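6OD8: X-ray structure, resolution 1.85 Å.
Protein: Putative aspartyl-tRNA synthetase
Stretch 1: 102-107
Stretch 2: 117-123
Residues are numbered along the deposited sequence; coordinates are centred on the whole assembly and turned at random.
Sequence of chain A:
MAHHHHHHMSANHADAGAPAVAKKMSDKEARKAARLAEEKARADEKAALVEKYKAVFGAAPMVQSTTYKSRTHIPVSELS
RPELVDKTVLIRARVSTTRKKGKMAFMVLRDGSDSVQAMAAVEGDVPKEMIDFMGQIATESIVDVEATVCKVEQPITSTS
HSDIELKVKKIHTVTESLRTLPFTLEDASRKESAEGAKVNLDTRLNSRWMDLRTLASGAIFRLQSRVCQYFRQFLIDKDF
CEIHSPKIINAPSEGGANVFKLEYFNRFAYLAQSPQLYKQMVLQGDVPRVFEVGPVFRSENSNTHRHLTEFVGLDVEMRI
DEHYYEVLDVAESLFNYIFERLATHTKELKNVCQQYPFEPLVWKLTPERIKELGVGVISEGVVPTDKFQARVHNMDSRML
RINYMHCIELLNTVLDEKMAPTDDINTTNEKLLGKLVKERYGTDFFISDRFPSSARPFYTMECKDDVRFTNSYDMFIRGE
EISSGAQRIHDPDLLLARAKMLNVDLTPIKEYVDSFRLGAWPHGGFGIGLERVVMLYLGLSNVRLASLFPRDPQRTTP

Stretch 1 (102-107) GKMAFM
Stretch 2, residues 117-123: QAMAAVE

The most unusual feature of this contact is a methyl-to-methyl meeting of two methionines: Met104 CE and Met119 CE approach to 3.4 Å although their backbones are not direct partners across the sheet. Met104 reaches with chi1 -82° (m), chi2 154° (t) and chi3 91°, which lies between wells; Met119 is folded on itself, with chi1 59°, chi2 89° and chi3 43°, all p.

The frame beneath them is a regular antiparallel pair. Strand 104-107 runs against strand 117-121 at 169°, the axes coming within 4.7 Å, and both backbones are extended, with phi between -147° and -83° and psi between 129° and 161°. The register sets Met104 opposite Ala121, Ala105 opposite Ala120, Phe106 opposite Met119 and Met107 opposite Ala118.

Hydrogen-bonded and non-hydrogen-bonded pairs alternate. Ala105 and Ala120 exchange two bonds, Ala105 N to Ala120 O at 3.0 Å and Ala120 N to Ala105 O at 3.0 Å. Met107 and Ala118 form the tighter ring, Met107 N to Ala118 O and Ala118 N to Met107 O both at 2.8 Å, the latter nearly linear at 176°. The CA atoms of Ala105 and Ala120 are 5.3 Å apart and those of Met107 and Ala118 5.0 Å, against 4.5 Å between the CA atoms of Met104 and Ala121 and between those of Phe106 and Met119. Beyond the strand ends, the loop residue Lys103 (phi/psi -89°/23°) still accepts from Val122, with Val122 N to Lys103 O at 3.2 Å. The carbonyls also receive CA-H donors: Met119 CA lies 3.1 Å from Ala105 O, and Met104 CA 3.2 Å from Ala120 O.

The alternation sorts the side chains onto two faces. One carries Met104, Phe106, Met119 and Ala121. There, Met104 CG rests 3.7 Å from Ala121 CB, an apolar contact. Phe106, chi1 -60° (m) and chi2 -93°, brings CD1 to 3.8 Å from Met119 CB, an apolar contact, while Gln117 NE2 sits at the ring edge, 4.5 Å from Phe106 CD1; that amide nitrogen is hydrogen-bonded elsewhere in the structure.

The other face, with Ala105, Met107, Ala118 and Ala120, is buried and built mainly of alanines. Met107 CB meets Ala118 CB at 4.4 Å, and the end of the methionine (chi1 -45°, chi2 176°, chi3 67°; m, t, p) leads away from the neighbouring strand. The rule to read here is a difference between faces: three alanines and Met107 occupy the buried side, while Met104, Phe106, Met119 and Ala121 make the closer side-chain contacts on the partly exposed one. Together the stretches bury 436 Å².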

# COMPACT_ATOMS: atom_id res chain seq x y z
N GLY A 102 17.32 -30.62 -39.43
CA GLY A 102 18.51 -31.40 -39.75
C GLY A 102 19.35 -31.66 -38.51
O GLY A 102 18.84 -32.14 -37.49
N LYS A 103 20.64 -31.34 -38.60
CA LYS A 103 21.57 -31.52 -37.50
C LYS A 103 21.64 -30.30 -36.59
O LYS A 103 22.65 -30.12 -35.89
CB LYS A 103 22.96 -31.86 -38.04
N MET A 104 20.60 -29.47 -36.56
CA MET A 104 20.60 -28.27 -35.73
C MET A 104 19.24 -28.05 -35.11
O MET A 104 18.21 -28.42 -35.67
CB MET A 104 21.00 -27.04 -36.54
CG MET A 104 22.50 -26.88 -36.71
SD MET A 104 22.85 -25.94 -38.19
CE MET A 104 22.91 -24.25 -37.60
N ALA A 105 19.25 -27.43 -33.93
CA ALA A 105 18.04 -27.02 -33.23
C ALA A 105 18.12 -25.53 -32.95
O ALA A 105 19.19 -24.99 -32.68
CB ALA A 105 17.85 -27.79 -31.92
N PHE A 106 16.96 -24.86 -33.01
CA PHE A 106 16.85 -23.42 -32.88
C PHE A 106 15.72 -23.10 -31.92
O PHE A 106 14.60 -23.59 -32.10
CB PHE A 106 16.59 -22.74 -34.22
CG PHE A 106 17.66 -22.97 -35.24
CD1 PHE A 106 18.71 -22.08 -35.38
CD2 PHE A 106 17.62 -24.09 -36.06
CE1 PHE A 106 19.70 -22.30 -36.31
CE2 PHE A 106 18.61 -24.32 -37.00
CZ PHE A 106 19.65 -23.42 -37.13
N MET A 107 16.01 -22.27 -30.93
CA MET A 107 15.05 -21.90 -29.91
C MET A 107 15.10 -20.40 -29.69
O MET A 107 16.10 -19.73 -29.96
CB MET A 107 15.34 -22.61 -28.57
CG MET A 107 15.65 -24.09 -28.67
SD MET A 107 16.09 -24.81 -27.07
CE MET A 107 14.53 -24.69 -26.22
N GLN A 117 17.94 -15.68 -29.05
CA GLN A 117 17.97 -16.89 -29.84
C GLN A 117 19.04 -17.83 -29.31
O GLN A 117 20.12 -17.39 -28.90
CB GLN A 117 18.23 -16.57 -31.31
CG GLN A 117 18.47 -17.79 -32.16
CD GLN A 117 18.30 -17.51 -33.63
OE1 GLN A 117 17.24 -17.07 -34.07
NE2 GLN A 117 19.35 -17.76 -34.41
N ALA A 118 18.72 -19.12 -29.27
CA ALA A 118 19.65 -20.17 -28.88
C ALA A 118 19.70 -21.21 -29.98
O ALA A 118 18.70 -21.47 -30.65
CB ALA A 118 19.26 -20.84 -27.56
N MET A 119 20.87 -21.81 -30.18
CA MET A 119 20.96 -22.88 -31.16
C MET A 119 21.98 -23.91 -30.70
O MET A 119 22.84 -23.64 -29.86
CB MET A 119 21.30 -22.34 -32.55
CG MET A 119 22.61 -21.59 -32.66
SD MET A 119 24.01 -22.66 -33.05
CE MET A 119 23.28 -23.71 -34.29
N ALA A 120 21.86 -25.10 -31.28
CA ALA A 120 22.81 -26.17 -31.07
C ALA A 120 23.04 -26.87 -32.40
O ALA A 120 22.14 -26.98 -33.23
CB ALA A 120 22.32 -27.19 -30.04
N ALA A 121 24.27 -27.33 -32.59
CA ALA A 121 24.66 -28.12 -33.75
C ALA A 121 25.39 -29.36 -33.27
O ALA A 121 26.08 -29.33 -32.24
CB ALA A 121 25.54 -27.31 -34.71
N VAL A 122 25.21 -30.46 -33.99
CA VAL A 122 25.91 -31.69 -33.63
C VAL A 122 27.40 -31.46 -33.87
O VAL A 122 27.84 -31.33 -35.02
CB VAL A 122 25.39 -32.90 -34.42
CG1 VAL A 122 26.10 -34.17 -33.95
CG2 VAL A 122 23.88 -33.01 -34.26
N GLU A 123 28.17 -31.37 -32.79
CA GLU A 123 29.60 -31.08 -32.87
C GLU A 123 30.22 -31.40 -31.52
O GLU A 123 29.71 -30.96 -30.49
CB GLU A 123 29.86 -29.62 -33.25